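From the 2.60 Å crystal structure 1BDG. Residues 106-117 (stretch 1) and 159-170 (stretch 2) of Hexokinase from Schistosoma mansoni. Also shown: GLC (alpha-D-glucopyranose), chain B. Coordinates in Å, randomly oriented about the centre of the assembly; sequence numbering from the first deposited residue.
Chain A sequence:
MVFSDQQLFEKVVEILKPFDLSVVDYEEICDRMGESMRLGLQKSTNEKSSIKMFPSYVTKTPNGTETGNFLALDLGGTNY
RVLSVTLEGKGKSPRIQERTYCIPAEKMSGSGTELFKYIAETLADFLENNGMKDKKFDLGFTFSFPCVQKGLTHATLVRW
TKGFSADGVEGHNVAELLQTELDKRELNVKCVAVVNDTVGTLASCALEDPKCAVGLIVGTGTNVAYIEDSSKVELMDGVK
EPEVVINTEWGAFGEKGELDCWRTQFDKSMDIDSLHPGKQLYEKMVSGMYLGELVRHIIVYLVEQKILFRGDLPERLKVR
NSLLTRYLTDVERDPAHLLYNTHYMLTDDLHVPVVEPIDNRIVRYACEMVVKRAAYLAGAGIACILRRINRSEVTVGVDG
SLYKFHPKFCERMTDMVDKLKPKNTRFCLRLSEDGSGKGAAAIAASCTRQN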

# COMPACT_ATOMS: atom_id res chain seq x y z
N GLU A 106 -15.55 -4.52 -13.75
CA GLU A 106 -16.16 -5.85 -13.56
C GLU A 106 -15.11 -6.92 -13.27
O GLU A 106 -15.21 -7.65 -12.28
CB GLU A 106 -17.01 -6.26 -14.79
CG GLU A 106 -16.24 -6.24 -16.12
CD GLU A 106 -16.85 -7.15 -17.17
OE1 GLU A 106 -16.98 -8.37 -16.89
OE2 GLU A 106 -17.17 -6.65 -18.28
N LYS A 107 -14.07 -6.99 -14.09
CA LYS A 107 -13.01 -7.97 -13.92
C LYS A 107 -12.58 -8.21 -12.46
O LYS A 107 -12.32 -9.35 -12.06
CB LYS A 107 -11.79 -7.54 -14.74
CG LYS A 107 -11.50 -8.42 -15.95
CD LYS A 107 -12.76 -8.78 -16.70
CE LYS A 107 -12.47 -9.78 -17.82
NZ LYS A 107 -13.73 -10.27 -18.46
N MET A 108 -12.57 -7.15 -11.65
CA MET A 108 -12.13 -7.22 -10.25
C MET A 108 -13.10 -7.71 -9.22
O MET A 108 -12.75 -7.85 -8.05
CB MET A 108 -11.57 -5.88 -9.83
CG MET A 108 -10.25 -5.55 -10.47
SD MET A 108 -10.22 -3.81 -10.76
CE MET A 108 -10.40 -3.16 -9.07
N SER A 109 -14.34 -7.95 -9.64
CA SER A 109 -15.38 -8.43 -8.75
C SER A 109 -16.12 -9.66 -9.30
O SER A 109 -16.93 -10.26 -8.60
CB SER A 109 -16.38 -7.32 -8.48
OG SER A 109 -16.06 -6.16 -9.25
N GLY A 110 -15.84 -10.04 -10.54
CA GLY A 110 -16.49 -11.21 -11.12
C GLY A 110 -15.79 -12.50 -10.70
O GLY A 110 -15.26 -12.59 -9.59
N SER A 111 -15.75 -13.50 -11.58
CA SER A 111 -15.09 -14.75 -11.23
C SER A 111 -13.56 -14.63 -11.30
O SER A 111 -13.02 -13.75 -11.97
CB SER A 111 -15.61 -15.91 -12.10
OG SER A 111 -15.22 -15.78 -13.46
N GLY A 112 -12.88 -15.54 -10.60
CA GLY A 112 -11.43 -15.53 -10.55
C GLY A 112 -10.84 -15.87 -11.88
O GLY A 112 -9.89 -15.21 -12.34
N THR A 113 -11.40 -16.90 -12.50
CA THR A 113 -10.97 -17.38 -13.82
C THR A 113 -11.10 -16.23 -14.84
O THR A 113 -10.24 -16.06 -15.72
CB THR A 113 -11.83 -18.62 -14.26
OG1 THR A 113 -13.22 -18.26 -14.35
CG2 THR A 113 -11.68 -19.74 -13.24
N GLU A 114 -12.14 -15.42 -14.69
CA GLU A 114 -12.36 -14.29 -15.57
C GLU A 114 -11.27 -13.20 -15.37
O GLU A 114 -10.82 -12.57 -16.35
CB GLU A 114 -13.76 -13.73 -15.35
N LEU A 115 -10.87 -12.96 -14.12
CA LEU A 115 -9.82 -11.97 -13.87
C LEU A 115 -8.51 -12.58 -14.36
O LEU A 115 -7.82 -12.02 -15.21
CB LEU A 115 -9.74 -11.61 -12.38
CG LEU A 115 -8.72 -10.59 -11.86
CD1 LEU A 115 -9.04 -9.18 -12.40
CD2 LEU A 115 -8.74 -10.58 -10.35
N PHE A 116 -8.19 -13.78 -13.88
CA PHE A 116 -6.96 -14.45 -14.30
C PHE A 116 -6.87 -14.72 -15.79
O PHE A 116 -5.78 -14.89 -16.35
CB PHE A 116 -6.71 -15.69 -13.47
CG PHE A 116 -6.03 -15.40 -12.18
CD1 PHE A 116 -4.65 -15.26 -12.14
CD2 PHE A 116 -6.76 -15.16 -11.03
CE1 PHE A 116 -4.02 -14.88 -10.98
CE2 PHE A 116 -6.13 -14.78 -9.86
CZ PHE A 116 -4.76 -14.64 -9.84
N LYS A 117 -8.04 -14.76 -16.43
CA LYS A 117 -8.10 -14.95 -17.87
C LYS A 117 -7.66 -13.60 -18.47
O LYS A 117 -6.77 -13.55 -19.32
CB LYS A 117 -9.51 -15.32 -18.32
CG LYS A 117 -9.60 -15.56 -19.80
CD LYS A 117 -10.93 -16.12 -20.18
CE LYS A 117 -11.04 -16.19 -21.69
NZ LYS A 117 -12.38 -16.61 -22.14
N ARG A 159 -7.02 -13.34 1.74
CA ARG A 159 -8.20 -12.52 1.56
C ARG A 159 -7.94 -11.37 0.60
O ARG A 159 -6.79 -11.01 0.35
CB ARG A 159 -8.70 -12.01 2.91
CG ARG A 159 -7.74 -11.07 3.62
CD ARG A 159 -8.23 -10.77 5.03
NE ARG A 159 -7.53 -9.62 5.58
CZ ARG A 159 -7.70 -9.16 6.81
NH1 ARG A 159 -8.54 -9.74 7.65
NH2 ARG A 159 -7.01 -8.11 7.20
N TRP A 160 -9.01 -10.85 0.00
CA TRP A 160 -8.89 -9.74 -0.93
C TRP A 160 -8.95 -8.48 -0.10
O TRP A 160 -9.82 -8.35 0.78
CB TRP A 160 -10.07 -9.70 -1.92
CG TRP A 160 -10.00 -10.58 -3.15
CD1 TRP A 160 -10.92 -11.51 -3.51
CD2 TRP A 160 -9.04 -10.53 -4.22
NE1 TRP A 160 -10.61 -12.03 -4.73
CE2 TRP A 160 -9.46 -11.45 -5.20
CE3 TRP A 160 -7.87 -9.80 -4.45
CZ2 TRP A 160 -8.75 -11.67 -6.39
CZ3 TRP A 160 -7.17 -10.01 -5.65
CH2 TRP A 160 -7.61 -10.93 -6.60
N THR A 161 -8.02 -7.56 -0.37
CA THR A 161 -8.02 -6.29 0.31
C THR A 161 -8.23 -5.28 -0.81
O THR A 161 -8.33 -5.68 -1.97
CB THR A 161 -6.68 -6.02 1.02
OG1 THR A 161 -5.62 -5.96 0.05
CG2 THR A 161 -6.38 -7.12 2.01
N LYS A 162 -8.36 -4.01 -0.46
CA LYS A 162 -8.53 -2.96 -1.46
C LYS A 162 -9.84 -2.99 -2.24
O LYS A 162 -10.91 -3.17 -1.65
CB LYS A 162 -7.30 -2.93 -2.39
CG LYS A 162 -6.07 -2.37 -1.71
CD LYS A 162 -4.88 -2.28 -2.60
CE LYS A 162 -4.16 -3.58 -2.69
NZ LYS A 162 -2.75 -3.37 -3.13
N GLY A 163 -9.78 -2.77 -3.55
CA GLY A 163 -10.99 -2.76 -4.36
C GLY A 163 -11.35 -4.06 -5.06
O GLY A 163 -12.14 -4.04 -6.02
N PHE A 164 -10.78 -5.17 -4.62
CA PHE A 164 -11.05 -6.46 -5.24
C PHE A 164 -12.04 -7.33 -4.45
O PHE A 164 -12.11 -7.25 -3.22
CB PHE A 164 -9.76 -7.24 -5.44
CG PHE A 164 -8.88 -6.73 -6.54
CD1 PHE A 164 -8.38 -5.43 -6.51
CD2 PHE A 164 -8.48 -7.58 -7.56
CE1 PHE A 164 -7.49 -4.98 -7.49
CE2 PHE A 164 -7.59 -7.14 -8.54
CZ PHE A 164 -7.09 -5.84 -8.50
N SER A 165 -12.80 -8.14 -5.18
CA SER A 165 -13.79 -9.07 -4.61
C SER A 165 -14.17 -10.10 -5.65
O SER A 165 -15.35 -10.40 -5.80
CB SER A 165 -15.04 -8.34 -4.11
OG SER A 165 -15.64 -7.56 -5.13
N ALA A 166 -13.19 -10.60 -6.40
CA ALA A 166 -13.44 -11.61 -7.41
C ALA A 166 -13.72 -12.92 -6.68
O ALA A 166 -13.04 -13.24 -5.70
CB ALA A 166 -12.24 -11.75 -8.31
N ASP A 167 -14.74 -13.65 -7.10
CA ASP A 167 -15.04 -14.90 -6.44
C ASP A 167 -14.18 -16.00 -7.05
O ASP A 167 -13.66 -15.86 -8.15
CB ASP A 167 -16.53 -15.24 -6.57
CG ASP A 167 -16.89 -15.77 -7.93
OD1 ASP A 167 -16.75 -15.01 -8.91
OD2 ASP A 167 -17.32 -16.95 -8.03
N GLY A 168 -13.96 -17.07 -6.31
CA GLY A 168 -13.17 -18.16 -6.83
C GLY A 168 -11.68 -17.96 -6.73
O GLY A 168 -10.91 -18.73 -7.31
N VAL A 169 -11.26 -16.97 -5.95
CA VAL A 169 -9.83 -16.72 -5.79
C VAL A 169 -9.32 -16.99 -4.38
O VAL A 169 -8.30 -17.66 -4.20
CB VAL A 169 -9.46 -15.27 -6.18
CG1 VAL A 169 -7.95 -15.11 -6.21
CG2 VAL A 169 -10.05 -14.93 -7.53
N GLU A 170 -10.05 -16.51 -3.37
CA GLU A 170 -9.64 -16.65 -1.98
C GLU A 170 -9.60 -18.11 -1.57
O GLU A 170 -10.52 -18.86 -1.87
CB GLU A 170 -10.58 -15.90 -1.04
CG GLU A 170 -10.64 -14.40 -1.20
CD GLU A 170 -11.51 -13.75 -0.13
OE1 GLU A 170 -12.13 -14.49 0.67
OE2 GLU A 170 -11.58 -12.50 -0.07
C1 GLC B . -2.82 -3.89 0.63
C2 GLC B . -2.51 -5.37 0.44
C3 GLC B . -1.05 -5.64 0.71
C4 GLC B . -0.20 -4.74 -0.17
C5 GLC B . -0.56 -3.30 0.08
C6 GLC B . 0.21 -2.35 -0.81
O1 GLC B . -2.48 -3.55 1.94
O2 GLC B . -3.30 -6.16 1.33
O3 GLC B . -0.74 -7.00 0.45
O4 GLC B . 1.17 -4.96 0.11
O5 GLC B . -1.95 -3.11 -0.20
O6 GLC B . -0.42 -2.19 -2.07
O HOH W 1 -17.90 -9.33 -6.32

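Stretch 2 has no regular helix or strand, yet it runs alongside the loop of stretch 1 that leads into the helix beginning at G112, and backbone polar groups hold the two together. S165 N donates to M108 O (2.9 Å) with a nearly straight N-H...O angle of 169°, and D167 N donates to G110 O (2.8 Å) at a more bent 145°. Between these bonds the chains come close enough for CA-H...O contacts, the shortest from A166 CA to G110 O at 3.0 Å. S111 and D167 form a single beta bridge, their CA atoms 4.8 Å apart, and G112 N lies 2.6 Å from D167 O.

M108 has its CA-to-CB bond sideways to stretch 2, and chi1 in m (-71°) sets CG over one face of the F164 ring, 3.8 Å from the ring centroid and 17° off the normal, a CH-pi contact. The sulfur SD sits obliquely at 4.6 Å from the same centroid. With chi3 near p, the terminal CE reaches G163 O at 3.6 Å. F164 itself starts sideways, but chi1 in m (-73°) brings its ring nearer to stretch 1, where its edge also receives L115: CD2 to CE2 is 4.1 Å.

L115 points toward stretch 2 from the first turn of the helix. Its t,p conformation places CD2 among three apolar neighbours: W160 CH2 at 3.9 Å, F164 CE2 at 4.1 Å and A166 CB at 4.2 Å. The indole of W160 (chi1 m, -83°) is tethered within its own stretch, since NE1 donates to A166 O (2.9 Å); NE1 is thereby satisfied, and CH2 of the same indole meets L115.

At the first residue of the helix there is no room for a side chain. G112 CA rests 3.4 Å from V169 CG2, and a CB on G112 would fall 2.7 Å from that methyl, a clash. V169 (chi1 t, -171°) also sets CG1 4.1 Å from F116 CE2, near the plane of the phenyl ring, whose chi1 of -84° brings its end closer to stretch 2. At the N-cap, S111 adopts p (69°), and its OG shares a weak 3.3 Å hydrogen bond with T113 OG1, also p.

At the exposed margin, water 1 donates to S109 O (2.6 Å) and hydrogen-bonds S165 OG (3.1 Å), linking the stretches. Earlier in stretch 2, T161 OG1 donates to glucose O2 (2.7 Å), and K162, with chi1 m, chi2 t, chi3 m and chi4 t, carries NZ to glucose O6 (2.8 Å) and O5 (3.0 Å), as befits a hexokinase.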